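Local coordinates for DegV domain-containing protein Cgl2349/cg2579 (Corynebacterium glutamicum, PDB 3EGL) that binds long-chain fatty acids such as palmitate and may play a role in lipid transport or fatty acid metabolism, at residues Leu48-Ala51 with Ala52-Arg56; Thr99-Gly103 with Met104-Ala108; Ser122-Glu125 with Cys126-Ile129; Arg173-Gly177 with Arg178-Ala182; Thr246-Val249 with His250-Pro253. One frame throughout, in Å; residues are numbered along the deposited sequence.

Contact 1: residues Leu48-Ala51 with Ala52-Arg56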
loop_
_atom_site.group_PDB
_atom_site.type_symbol
_atom_site.label_atom_id
_atom_site.label_comp_id
_atom_site.label_asym_id
_atom_site.label_seq_id
_atom_site.Cartn_x
_atom_site.Cartn_y
_atom_site.Cartn_z
ATOM N N LEU A 48 -10.843 1.973 18.688
ATOM C CA LEU A 48 -10.265 2.523 19.890
ATOM C C LEU A 48 -8.783 2.998 19.704
ATOM O O LEU A 48 -8.403 4.054 20.193
ATOM C CB LEU A 48 -10.386 1.482 20.999
ATOM C CG LEU A 48 -10.304 1.942 22.427
ATOM C CD1 LEU A 48 -11.575 2.718 22.753
ATOM C CD2 LEU A 48 -10.115 0.714 23.384
ATOM N N GLU A 49 -7.982 2.228 18.975
ATOM C CA GLU A 49 -6.582 2.554 18.795
ATOM C C GLU A 49 -6.511 3.697 17.823
ATOM O O GLU A 49 -5.572 4.473 17.889
ATOM C CB GLU A 49 -5.770 1.407 18.158
ATOM C CG GLU A 49 -5.811 0.075 18.826
ATOM C CD GLU A 49 -5.095 -0.957 17.928
ATOM O OE1 GLU A 49 -5.763 -1.723 17.169
ATOM O OE2 GLU A 49 -3.830 -0.912 17.910
ATOM N N LEU A 50 -7.447 3.757 16.875
ATOM C CA LEU A 50 -7.424 4.856 15.931
ATOM C C LEU A 50 -7.879 6.166 16.585
ATOM O O LEU A 50 -7.291 7.227 16.317
ATOM C CB LEU A 50 -8.220 4.527 14.662
ATOM C CG LEU A 50 -7.513 3.503 13.760
ATOM C CD1 LEU A 50 -8.461 2.932 12.717
ATOM C CD2 LEU A 50 -6.294 4.180 13.084
ATOM N N ALA A 51 -8.879 6.097 17.472
ATOM C CA ALA A 51 -9.311 7.292 18.180
ATOM C C ALA A 51 -8.105 7.904 18.910
ATOM O O ALA A 51 -7.877 9.112 18.829
ATOM C CB ALA A 51 -10.436 7.010 19.156
ATOM N N ALA A 52 -7.327 7.053 19.583
ATOM C CA ALA A 52 -6.157 7.490 20.337
ATOM C C ALA A 52 -5.116 8.055 19.398
ATOM O O ALA A 52 -4.557 9.128 19.626
ATOM C CB ALA A 52 -5.571 6.333 21.146
ATOM N N SER A 53 -4.890 7.358 18.312
ATOM C CA SER A 53 -3.856 7.736 17.430
ATOM C C SER A 53 -4.175 9.101 16.745
ATOM O O SER A 53 -3.302 9.986 16.635
ATOM C CB SER A 53 -3.745 6.636 16.418
ATOM O OG SER A 53 -2.633 6.882 15.643
ATOM N N TYR A 54 -5.435 9.274 16.342
ATOM C CA TYR A 54 -5.886 10.499 15.662
ATOM C C TYR A 54 -5.912 11.696 16.625
ATOM O O TYR A 54 -5.571 12.824 16.241
ATOM C CB TYR A 54 -7.302 10.306 15.066
ATOM C CG TYR A 54 -7.426 9.249 13.954
ATOM C CD1 TYR A 54 -6.298 8.765 13.297
ATOM C CD2 TYR A 54 -8.695 8.794 13.535
ATOM C CE1 TYR A 54 -6.403 7.820 12.272
ATOM C CE2 TYR A 54 -8.840 7.879 12.505
ATOM C CZ TYR A 54 -7.688 7.392 11.882
ATOM O OH TYR A 54 -7.796 6.468 10.901
ATOM N N ALA A 55 -6.353 11.454 17.863
ATOM C CA ALA A 55 -6.469 12.532 18.829
ATOM C C ALA A 55 -5.071 13.014 19.103
ATOM O O ALA A 55 -4.840 14.205 19.239
ATOM C CB ALA A 55 -7.108 12.053 20.116
ATOM N N ARG A 56 -4.133 12.075 19.189
ATOM C CA ARG A 56 -2.766 12.465 19.483
ATOM C C ARG A 56 -2.126 13.323 18.343
ATOM O O ARG A 56 -1.437 14.344 18.607
ATOM C CB ARG A 56 -1.945 11.268 19.974
ATOM C CG ARG A 56 -0.572 11.279 19.467
ATOM C CD ARG A 56 0.495 10.564 20.319
ATOM N NE ARG A 56 0.085 9.570 21.316
ATOM C CZ ARG A 56 0.470 9.643 22.595
ATOM N NH1 ARG A 56 1.237 10.653 23.026
ATOM N NH2 ARG A 56 0.097 8.713 23.450
#
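The ring of Y54 carries L50 on one face. L50 CB stands 4.2 Å from the centroid of the Y54 ring, displaced toward its rim, in a CH-pi contact 21° off the ring normal. The backbone oxygen L50 O lies over a face too, 3.1 Å from Y54 CG. The L50 branch reaches farther out along the ring: L50 CD2 is 3.7 Å from Y54 CZ. The two side chains run side by side in the same direction. In both, CG is anti to the carbonyl carbon (chi1 -72° for L50, -64° for Y54), which gives them this common heading. Their backbones are joined by the helical bond from Y54 N to L50 O, 2.8 Å. The same i to i+4 pattern links A52 to L48, S53 to E49 and A55 to A51. Y54 OH and H70 NE2 are hydrogen-bonded, which holds the phenol end. E49 OE1 bonds to S46 N and H32 NE2. Residues 48-56 lie on helix 47-60. L50 and Y54 form its inward side: both pack on A82 of helix 78-86, and L50 also meets A81 and A85. I29 of strand 26-35 touches L50 and S53, while F89 in a loop touches Y54 and A55.

Contact 2: residues Thr99-Gly103 with Met104-Ala108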
loop_
_atom_site.group_PDB
_atom_site.type_symbol
_atom_site.label_atom_id
_atom_site.label_comp_id
_atom_site.label_asym_id
_atom_site.label_seq_id
_atom_site.Cartn_x
_atom_site.Cartn_y
_atom_site.Cartn_z
ATOM N N THR A 99 -8.937 4.230 0.333
ATOM C CA THR A 99 -7.858 4.024 -0.653
ATOM C C THR A 99 -8.103 2.966 -1.748
ATOM O O THR A 99 -7.658 3.135 -2.876
ATOM C CB THR A 99 -6.501 3.709 0.018
ATOM O OG1 THR A 99 -6.541 2.379 0.535
ATOM C CG2 THR A 99 -6.182 4.701 1.142
ATOM N N SER A 100 -8.783 1.878 -1.430
ATOM C CA SER A 100 -8.832 0.725 -2.367
ATOM C C SER A 100 -7.420 0.262 -2.778
ATOM O O SER A 100 -7.169 -0.070 -3.928
ATOM C CB SER A 100 -9.684 1.046 -3.628
ATOM O OG SER A 100 -11.046 1.204 -3.254
ATOM N N SER A 101 -6.490 0.265 -1.841
ATOM C CA SER A 101 -5.151 -0.097 -2.187
ATOM C C SER A 101 -4.422 -0.451 -0.919
ATOM O O SER A 101 -5.011 -0.404 0.195
ATOM C CB SER A 101 -4.490 1.067 -2.898
ATOM O OG SER A 101 -3.285 0.666 -3.529
ATOM N N LEU A 102 -3.156 -0.818 -1.082
ATOM C CA LEU A 102 -2.273 -1.110 0.021
ATOM C C LEU A 102 -0.845 -0.924 -0.474
ATOM O O LEU A 102 -0.601 -0.831 -1.701
ATOM C CB LEU A 102 -2.490 -2.556 0.497
ATOM C CG LEU A 102 -1.943 -3.687 -0.391
ATOM C CD1 LEU A 102 -2.183 -5.024 0.284
ATOM C CD2 LEU A 102 -2.529 -3.670 -1.806
ATOM N N GLY A 103 0.103 -0.877 0.458
ATOM C CA GLY A 103 1.498 -0.811 0.082
ATOM C C GLY A 103 1.884 0.565 -0.391
ATOM O O GLY A 103 1.200 1.559 -0.087
HETATM N N MSE A 104 2.983 0.641 -1.130
HETATM C CA MSE A 104 3.487 1.938 -1.556
HETATM C C MSE A 104 2.624 2.769 -2.549
HETATM O O MSE A 104 2.877 3.972 -2.726
HETATM C CB MSE A 104 4.919 1.792 -2.054
HETATM C CG MSE A 104 5.953 1.641 -0.959
HETATM SE SE MSE A 104 6.106 3.301 0.090
HETATM C CE MSE A 104 6.584 4.481 -1.397
ATOM N N ALA A 105 1.584 2.210 -3.172
ATOM C CA ALA A 105 0.640 3.132 -3.829
ATOM C C ALA A 105 0.044 4.102 -2.739
ATOM O O ALA A 105 -0.014 5.346 -2.912
ATOM C CB ALA A 105 -0.440 2.382 -4.594
ATOM N N VAL A 106 -0.336 3.538 -1.600
ATOM C CA VAL A 106 -0.743 4.340 -0.457
ATOM C C VAL A 106 0.394 5.158 0.152
ATOM O O VAL A 106 0.229 6.374 0.360
ATOM C CB VAL A 106 -1.398 3.465 0.607
ATOM C CG1 VAL A 106 -1.852 4.303 1.796
ATOM C CG2 VAL A 106 -2.591 2.710 -0.047
ATOM N N GLY A 107 1.538 4.522 0.451
ATOM C CA GLY A 107 2.721 5.271 0.872
ATOM C C GLY A 107 3.004 6.438 -0.062
ATOM O O GLY A 107 3.255 7.547 0.394
ATOM N N ALA A 108 2.953 6.220 -1.371
ATOM C CA ALA A 108 3.161 7.324 -2.329
ATOM C C ALA A 108 2.156 8.456 -2.154
ATOM O O ALA A 108 2.539 9.647 -2.179
ATOM C CB ALA A 108 3.131 6.824 -3.826
HETATM O O HOH W 1 1.021 -0.520 -3.765
#
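A water joins L102 O to A105 N. It donates to L102 O at 2.6 Å and accepts from A105 N at 2.8 Å. A105 N is an amide of the first helical turn, so the water bridges helix start and loop. The carbonyl oxygen of G103 accepts a hydrogen bond from G107 N, 3.0 Å, with an N-H...O angle of 164°. This is the first i to i+4 bond of the helix that starts at M104, and G103 sits at the N-cap position. Having no side chain, G103 cannot cap with one.

The side-chain contacts centre on V106. Its CG2 is anti to the carbonyl carbon, with CG1 anti to the backbone N (chi1 -179°), and this turns CG2 back over the loop. There V106 CG2 comes 3.8 Å from S101 CB and 4.0 Å from T99 OG1. The T99 and V106 side chains cross at about a right angle. S101 OG lies 3.5 Å from A105 CB.

T99 OG1 also accepts from S101 N, 3.2 Å, closing an ST turn, and it is hydrogen-bonded to H70 O as well. The backbone of S101 is bonded to S72. Selenomethionine M104 packs on M239 and V241 of strand 237-242 and on S259 of strand 255-261. The whole is a buried, water-bridged N-terminus of helix 104-116. It follows the edge strand 94-97, beside the fatty-acid pocket: the L102 side chain lies about 4 Å from the bound palmitate.

Contact 3: residues Ser122-Glu125 with Cys126-Ile129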
loop_
_atom_site.group_PDB
_atom_site.type_symbol
_atom_site.label_atom_id
_atom_site.label_comp_id
_atom_site.label_asym_id
_atom_site.label_seq_id
_atom_site.Cartn_x
_atom_site.Cartn_y
_atom_site.Cartn_z
ATOM N N SER A 122 -4.330 23.066 2.560
ATOM C CA SER A 122 -5.459 22.704 3.426
ATOM C C SER A 122 -5.697 21.178 3.424
ATOM O O SER A 122 -5.183 20.437 2.568
ATOM C CB SER A 122 -6.698 23.427 2.945
ATOM O OG SER A 122 -7.141 22.854 1.737
ATOM N N LEU A 123 -6.442 20.706 4.417
ATOM C CA LEU A 123 -6.861 19.307 4.471
ATOM C C LEU A 123 -7.508 18.850 3.125
ATOM O O LEU A 123 -7.054 17.855 2.529
ATOM C CB LEU A 123 -7.781 19.041 5.677
ATOM C CG LEU A 123 -8.161 17.585 5.997
ATOM C CD1 LEU A 123 -6.933 16.678 6.234
ATOM C CD2 LEU A 123 -9.105 17.536 7.255
ATOM N N GLN A 124 -8.534 19.563 2.651
ATOM C CA GLN A 124 -9.164 19.224 1.366
ATOM C C GLN A 124 -8.092 19.054 0.252
ATOM O O GLN A 124 -8.157 18.112 -0.543
ATOM C CB GLN A 124 -10.208 20.290 0.938
ATOM C CG GLN A 124 -10.866 20.000 -0.409
ATOM C CD GLN A 124 -11.670 18.687 -0.383
ATOM O OE1 GLN A 124 -12.400 18.420 0.573
ATOM N NE2 GLN A 124 -11.510 17.850 -1.416
ATOM N N GLU A 125 -7.113 19.955 0.218
ATOM C CA GLU A 125 -6.069 19.941 -0.826
ATOM C C GLU A 125 -5.098 18.790 -0.680
ATOM O O GLU A 125 -4.707 18.197 -1.695
ATOM C CB GLU A 125 -5.314 21.267 -0.876
ATOM C CG GLU A 125 -6.205 22.451 -1.332
ATOM C CD GLU A 125 -5.574 23.843 -1.074
ATOM O OE1 GLU A 125 -4.750 24.029 -0.156
ATOM O OE2 GLU A 125 -5.919 24.775 -1.800
ATOM N N CYS A 126 -4.723 18.453 0.565
ATOM C CA CYS A 126 -3.897 17.286 0.766
ATOM C C CYS A 126 -4.716 16.062 0.398
ATOM O O CYS A 126 -4.198 15.132 -0.224
ATOM C CB CYS A 126 -3.395 17.188 2.200
ATOM S SG CYS A 126 -2.335 18.581 2.649
ATOM N N TYR A 127 -6.008 16.085 0.749
ATOM C CA TYR A 127 -6.917 14.990 0.383
ATOM C C TYR A 127 -6.903 14.777 -1.142
ATOM O O TYR A 127 -6.684 13.658 -1.626
ATOM C CB TYR A 127 -8.359 15.274 0.871
ATOM C CG TYR A 127 -9.336 14.256 0.371
ATOM C CD1 TYR A 127 -9.487 13.027 1.038
ATOM C CD2 TYR A 127 -10.095 14.497 -0.791
ATOM C CE1 TYR A 127 -10.381 12.031 0.563
ATOM C CE2 TYR A 127 -10.982 13.538 -1.285
ATOM C CZ TYR A 127 -11.119 12.286 -0.590
ATOM O OH TYR A 127 -11.999 11.316 -1.055
ATOM N N ASP A 128 -7.120 15.838 -1.899
ATOM C CA ASP A 128 -7.181 15.695 -3.343
ATOM C C ASP A 128 -5.891 15.156 -3.979
ATOM O O ASP A 128 -5.962 14.394 -4.926
ATOM C CB ASP A 128 -7.556 17.024 -4.012
ATOM C CG ASP A 128 -8.940 17.464 -3.660
ATOM O OD1 ASP A 128 -9.840 16.600 -3.593
ATOM O OD2 ASP A 128 -9.134 18.683 -3.443
ATOM N N ILE A 129 -4.731 15.582 -3.475
ATOM C CA ILE A 129 -3.435 15.131 -3.984
ATOM C C ILE A 129 -3.304 13.621 -3.757
ATOM O O ILE A 129 -2.972 12.860 -4.693
ATOM C CB ILE A 129 -2.274 15.913 -3.299
ATOM C CG1 ILE A 129 -2.311 17.377 -3.743
ATOM C CG2 ILE A 129 -0.922 15.368 -3.670
ATOM C CD1 ILE A 129 -2.219 17.560 -5.267
#
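Q124 reaches D128 by a bend. Its CG is anti to the backbone N, and the chain then turns at chi2 (63°), which carries the amide along the helix toward the next turn. D128 takes the other setting, with CG beside its backbone N, and so leans back toward Q124. The amide and carboxylate planes are 48° apart. Q124 NE2 lies 3.0 Å from D128 OD1 and 3.2 Å from D128 OD2. Both hydrogen bonds are weak, and the one to OD1 is the more bent. The same NE2 is 3.7 Å from CD2 of the Y127 ring. The other end of the amide is held too: Q124 OE1 accepts from R95 NH2, and R95 makes a cation-pi contact with Y127.

The first turn of the helix is closed by a capping box. S122 OG accepts from E125 N at 3.3 Å. In return S122 N donates to E125 OE1 at 2.9 Å, meeting the carboxylate on its anti side, 24° out of its plane. Backbone bonds continue the helix, among them Y127 N to L123 O, 2.7 Å.

Helix 123-133 lies on the sheet through L123, C126 and Y127, which all touch L67 of strand 66-69. I129 touches A112 and M116 of helix 104-116.

The carboxylate of E125, bonded to S122 N, lies in the first turn, where its negative charge would suit the positive end of the helix dipole. Q124 joins unlike partners, the acid D128 and the base R95, and its amide orientation is consistent with both.

Contact 4: residues Arg173-Gly177 with Arg178-Ala182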
loop_
_atom_site.group_PDB
_atom_site.type_symbol
_atom_site.label_atom_id
_atom_site.label_comp_id
_atom_site.label_asym_id
_atom_site.label_seq_id
_atom_site.Cartn_x
_atom_site.Cartn_y
_atom_site.Cartn_z
ATOM N N ARG A 173 -2.871 -8.707 -8.957
ATOM C CA ARG A 173 -3.099 -7.300 -9.079
ATOM C C ARG A 173 -4.327 -6.916 -8.246
ATOM O O ARG A 173 -5.255 -7.680 -8.141
ATOM C CB ARG A 173 -3.294 -7.022 -10.556
ATOM C CG ARG A 173 -3.943 -5.754 -10.952
ATOM C CD ARG A 173 -4.159 -5.888 -12.453
ATOM N NE ARG A 173 -5.091 -4.914 -13.015
ATOM C CZ ARG A 173 -4.836 -3.619 -13.100
ATOM N NH1 ARG A 173 -5.730 -2.799 -13.631
ATOM N NH2 ARG A 173 -3.683 -3.153 -12.627
ATOM N N PHE A 174 -4.297 -5.737 -7.636
ATOM C CA PHE A 174 -5.496 -5.116 -7.045
ATOM C C PHE A 174 -6.263 -4.233 -7.959
ATOM O O PHE A 174 -5.716 -3.284 -8.451
ATOM C CB PHE A 174 -5.095 -4.299 -5.849
ATOM C CG PHE A 174 -4.506 -5.121 -4.819
ATOM C CD1 PHE A 174 -5.316 -5.738 -3.885
ATOM C CD2 PHE A 174 -3.132 -5.398 -4.851
ATOM C CE1 PHE A 174 -4.748 -6.603 -2.910
ATOM C CE2 PHE A 174 -2.532 -6.242 -3.893
ATOM C CZ PHE A 174 -3.351 -6.854 -2.903
ATOM N N ASN A 175 -7.529 -4.538 -8.170
ATOM C CA ASN A 175 -8.422 -3.710 -8.966
ATOM C C ASN A 175 -9.694 -3.547 -8.206
ATOM O O ASN A 175 -10.260 -4.537 -7.743
ATOM C CB ASN A 175 -8.758 -4.372 -10.309
ATOM C CG ASN A 175 -7.902 -3.845 -11.453
ATOM O OD1 ASN A 175 -6.711 -3.596 -11.287
ATOM N ND2 ASN A 175 -8.509 -3.673 -12.617
ATOM N N GLY A 176 -10.160 -2.309 -8.089
ATOM C CA GLY A 176 -11.356 -2.028 -7.313
ATOM C C GLY A 176 -11.227 -2.555 -5.890
ATOM O O GLY A 176 -12.160 -3.163 -5.380
ATOM N N GLY A 177 -10.074 -2.346 -5.257
ATOM C CA GLY A 177 -9.810 -2.898 -3.917
ATOM C C GLY A 177 -9.533 -4.412 -3.837
ATOM O O GLY A 177 -8.627 -4.851 -3.075
ATOM N N ARG A 178 -10.311 -5.188 -4.619
ATOM C CA ARG A 178 -10.275 -6.651 -4.638
ATOM C C ARG A 178 -9.019 -7.257 -5.374
ATOM O O ARG A 178 -8.362 -6.617 -6.226
ATOM C CB ARG A 178 -11.646 -7.195 -5.137
ATOM C CG ARG A 178 -11.895 -8.787 -5.165
ATOM C CD ARG A 178 -12.057 -9.533 -3.773
ATOM N NE ARG A 178 -13.085 -8.961 -2.877
ATOM C CZ ARG A 178 -12.933 -8.777 -1.559
ATOM N NH1 ARG A 178 -13.911 -8.232 -0.834
ATOM N NH2 ARG A 178 -11.788 -9.113 -0.959
HETATM N N MSE A 179 -8.673 -8.486 -5.012
HETATM C CA MSE A 179 -7.428 -9.094 -5.442
HETATM C C MSE A 179 -7.605 -10.039 -6.642
HETATM O O MSE A 179 -8.375 -10.975 -6.567
HETATM C CB MSE A 179 -6.864 -9.873 -4.273
HETATM C CG MSE A 179 -5.611 -10.535 -4.645
HETATM SE SE MSE A 179 -4.142 -9.453 -4.090
HETATM C CE MSE A 179 -4.057 -10.533 -2.476
ATOM N N GLU A 180 -6.888 -9.818 -7.735
ATOM C CA GLU A 180 -7.147 -10.550 -8.956
ATOM C C GLU A 180 -5.899 -11.196 -9.505
ATOM O O GLU A 180 -4.793 -10.799 -9.141
ATOM C CB GLU A 180 -7.686 -9.599 -10.008
ATOM C CG GLU A 180 -9.029 -8.984 -9.696
ATOM C CD GLU A 180 -9.607 -8.220 -10.887
ATOM O OE1 GLU A 180 -8.822 -7.822 -11.801
ATOM O OE2 GLU A 180 -10.851 -8.025 -10.898
ATOM N N ILE A 181 -6.066 -12.180 -10.388
ATOM C CA ILE A 181 -4.911 -12.812 -11.031
ATOM C C ILE A 181 -4.611 -12.017 -12.299
ATOM O O ILE A 181 -5.480 -11.829 -13.168
ATOM C CB ILE A 181 -5.119 -14.324 -11.393
ATOM C CG1 ILE A 181 -5.644 -15.127 -10.199
ATOM C CG2 ILE A 181 -3.801 -14.971 -11.947
ATOM C CD1 ILE A 181 -6.134 -16.520 -10.561
ATOM N N ALA A 182 -3.389 -11.517 -12.372
ATOM C CA ALA A 182 -2.958 -10.789 -13.544
ATOM C C ALA A 182 -2.236 -11.722 -14.517
ATOM O O ALA A 182 -2.215 -11.440 -15.697
ATOM C CB ALA A 182 -2.060 -9.620 -13.149
#
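F174 and selenomethionine M179 face each other across a beta hairpin, made of strands 171-175 and 178-181 with a type I' turn from N175 to R178. They form an antiparallel non-hydrogen-bonded pair, with both side chains on the same face of the sheet. F174 CG is anti to the carbonyl carbon, and the ring is turned to a chi2 of -87°. M179 starts with CG anti to its backbone N, then bends at chi2 and chi3, both near 97°. That bend lays the selenium over one face of the ring, a Met-aromatic contact. M179 SE is 3.5 Å from the centroid of the F174 ring, 35° off the normal. G177 O lies at the ring edge, in plane. M179 touches the bound palmitate, so this face lies beside the lipid, and F174 packs on L75 and L102.

R173, E180 and R178 project from the other face. R173 is extended from CG to NE, and its NH2 forms a salt bridge with E138. Its CB meets A182 CB at 3.9 Å. E180 is extended beyond CG and lies across N175, with E180 OE1 3.8 Å from N175 CB. R178 is bent at chi2 and chi3, and its NH2 is hydrogen-bonded to E74 O.

Glycines G176 and G177 take positive phi in the turn. Two bonds join the R173-E180 pair: R173 N to E180 O, 2.8 Å, and E180 N to R173 O, 2.7 Å. Nearer the turn, R178 O accepts from N175 N at 3.0 Å and also receives a C-H...O contact from F174 CA, 3.3 Å away.

Contact 5: residues Thr246-Val249 with His250-Pro253. With PLM (palmitic acid), chain D.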
loop_
_atom_site.group_PDB
_atom_site.type_symbol
_atom_site.label_atom_id
_atom_site.label_comp_id
_atom_site.label_asym_id
_atom_site.label_seq_id
_atom_site.Cartn_x
_atom_site.Cartn_y
_atom_site.Cartn_z
ATOM N N THR A 246 3.234 -7.610 8.515
ATOM C CA THR A 246 1.832 -7.990 8.586
ATOM C C THR A 246 1.362 -8.539 7.255
ATOM O O THR A 246 0.605 -9.517 7.223
ATOM C CB THR A 246 0.929 -6.818 9.000
ATOM O OG1 THR A 246 1.409 -6.282 10.237
ATOM C CG2 THR A 246 -0.503 -7.292 9.233
ATOM N N LEU A 247 1.807 -7.910 6.169
ATOM C CA LEU A 247 1.481 -8.400 4.859
ATOM C C LEU A 247 2.283 -9.652 4.527
ATOM O O LEU A 247 1.796 -10.512 3.805
ATOM C CB LEU A 247 1.658 -7.311 3.794
ATOM C CG LEU A 247 0.998 -5.954 4.099
ATOM C CD1 LEU A 247 1.344 -4.937 2.997
ATOM C CD2 LEU A 247 -0.536 -6.090 4.290
ATOM N N ALA A 248 3.493 -9.771 5.072
ATOM C CA ALA A 248 4.383 -10.894 4.740
ATOM C C ALA A 248 3.762 -12.174 5.239
ATOM O O ALA A 248 3.912 -13.250 4.610
ATOM C CB ALA A 248 5.773 -10.709 5.327
ATOM N N VAL A 249 3.004 -12.059 6.336
ATOM C CA VAL A 249 2.226 -13.198 6.804
ATOM C C VAL A 249 1.351 -13.779 5.663
ATOM O O VAL A 249 1.230 -15.008 5.527
ATOM C CB VAL A 249 1.315 -12.834 7.984
ATOM C CG1 VAL A 249 0.383 -14.008 8.281
ATOM C CG2 VAL A 249 2.130 -12.380 9.233
ATOM N N HIS A 250 0.759 -12.911 4.834
ATOM C CA HIS A 250 -0.174 -13.371 3.828
ATOM C C HIS A 250 0.410 -13.503 2.433
ATOM O O HIS A 250 -0.187 -14.158 1.580
ATOM C CB HIS A 250 -1.407 -12.476 3.808
ATOM C CG HIS A 250 -2.135 -12.425 5.122
ATOM N ND1 HIS A 250 -2.730 -13.536 5.693
ATOM C CD2 HIS A 250 -2.385 -11.387 5.963
ATOM C CE1 HIS A 250 -3.302 -13.184 6.838
ATOM N NE2 HIS A 250 -3.089 -11.888 7.033
ATOM N N SER A 251 1.549 -12.863 2.182
ATOM C CA SER A 251 2.231 -13.032 0.900
ATOM C C SER A 251 3.156 -14.251 0.902
ATOM O O SER A 251 3.374 -14.835 -0.128
ATOM C CB SER A 251 3.064 -11.807 0.544
ATOM O OG SER A 251 4.144 -11.614 1.469
ATOM N N GLY A 252 3.695 -14.616 2.053
ATOM C CA GLY A 252 4.684 -15.668 2.131
ATOM C C GLY A 252 6.071 -15.169 1.769
ATOM O O GLY A 252 6.199 -14.048 1.277
ATOM N N PRO A 253 7.113 -15.988 2.007
ATOM C CA PRO A 253 8.475 -15.611 1.641
ATOM C C PRO A 253 8.685 -15.622 0.111
ATOM O O PRO A 253 7.962 -16.314 -0.615
ATOM C CB PRO A 253 9.369 -16.669 2.334
ATOM C CG PRO A 253 8.474 -17.766 2.767
ATOM C CD PRO A 253 7.028 -17.323 2.635
HETATM C C1 PLM D . -5.613 -7.391 8.753
HETATM O O1 PLM D . -6.658 -6.812 8.407
HETATM O O2 PLM D . -5.714 -8.495 9.312
HETATM C C2 PLM D . -4.248 -6.826 8.496
HETATM C C3 PLM D . -4.032 -6.760 6.986
HETATM C C4 PLM D . -3.698 -8.062 6.304
HETATM C C5 PLM D . -3.998 -7.835 4.823
HETATM C C6 PLM D . -3.555 -8.985 3.956
HETATM C C7 PLM D . -3.938 -8.683 2.525
HETATM C C8 PLM D . -3.200 -9.534 1.481
HETATM C C9 PLM D . -1.755 -9.057 1.323
HETATM C CA PLM D . -1.150 -9.440 -0.036
HETATM C CB PLM D . 0.373 -9.404 -0.036
HETATM C CC PLM D . 1.030 -8.048 0.264
HETATM C CD PLM D . 1.279 -7.272 -1.018
HETATM C CE PLM D . 2.439 -6.302 -0.911
HETATM C CF PLM D . 1.949 -4.851 -0.963
HETATM C CG PLM D . 1.983 -4.223 -2.354
#
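H250 carries V249 on one face of its imidazole. V249 CG1 sits over the ring centre, 4.1 Å from the H250 centroid and 11° off the normal, a CH-pi contact. The two side chains run side by side. With CG anti to the carbonyl carbon (chi1 -59°), the H250 ring also comes up to the lipid, where H250 CD2 is 3.3 Å from palmitate C6. H250 NE2 is hydrogen-bonded to T42 OG1, and T42 OG1 in turn bonds the palmitate. H250 N donates to L247 O at 2.8 Å from well above the carbonyl plane.

S251 shares that acceptor: S251 N meets L247 O at 2.9 Å, nearly in line with the carbonyl. S251 CB lies 3.7 Å from palmitate CB, and S251 OG donates to G252 O.

G252 leaves the helix with positive phi, yet G252 N still bonds A248 O at 2.9 Å. P253 then leads off the helix end and packs on R145 and E148.

From the first segment, T246 CG2 and L247 CB add to the lipid wall, with L247 CB 3.7 Å from palmitate CC. Helix 245-251 thus lines the palmitate pocket of this DegV protein, with H250 both touching the lipid chain and bonded to T42.

Overall arrangement
Along the chain the five contacts follow in series. Contacts 1 and 3 lie on helices against the five-stranded sheet. Contact 2, near the centre of the molecule, follows its edge strand 94-97 but packs on the six-stranded sheet. Contact 4 is the edge hairpin of that second sheet. Contact 5 is on helix 245-251, which follows strand 237-242 and precedes strand 255-261 in the chain, and packs on strands 26-35 and 40-43 of the first sheet. Contact 2 touches contact 4, where L102 CD2 packs 3.3 Å from F174 CE2. Contacts 3 and 5 are farthest apart, their centres 32 Å apart. Contacts 2, 4 and 5 come together round the palmitate, while contacts 1 and 3 belong to the outer helices.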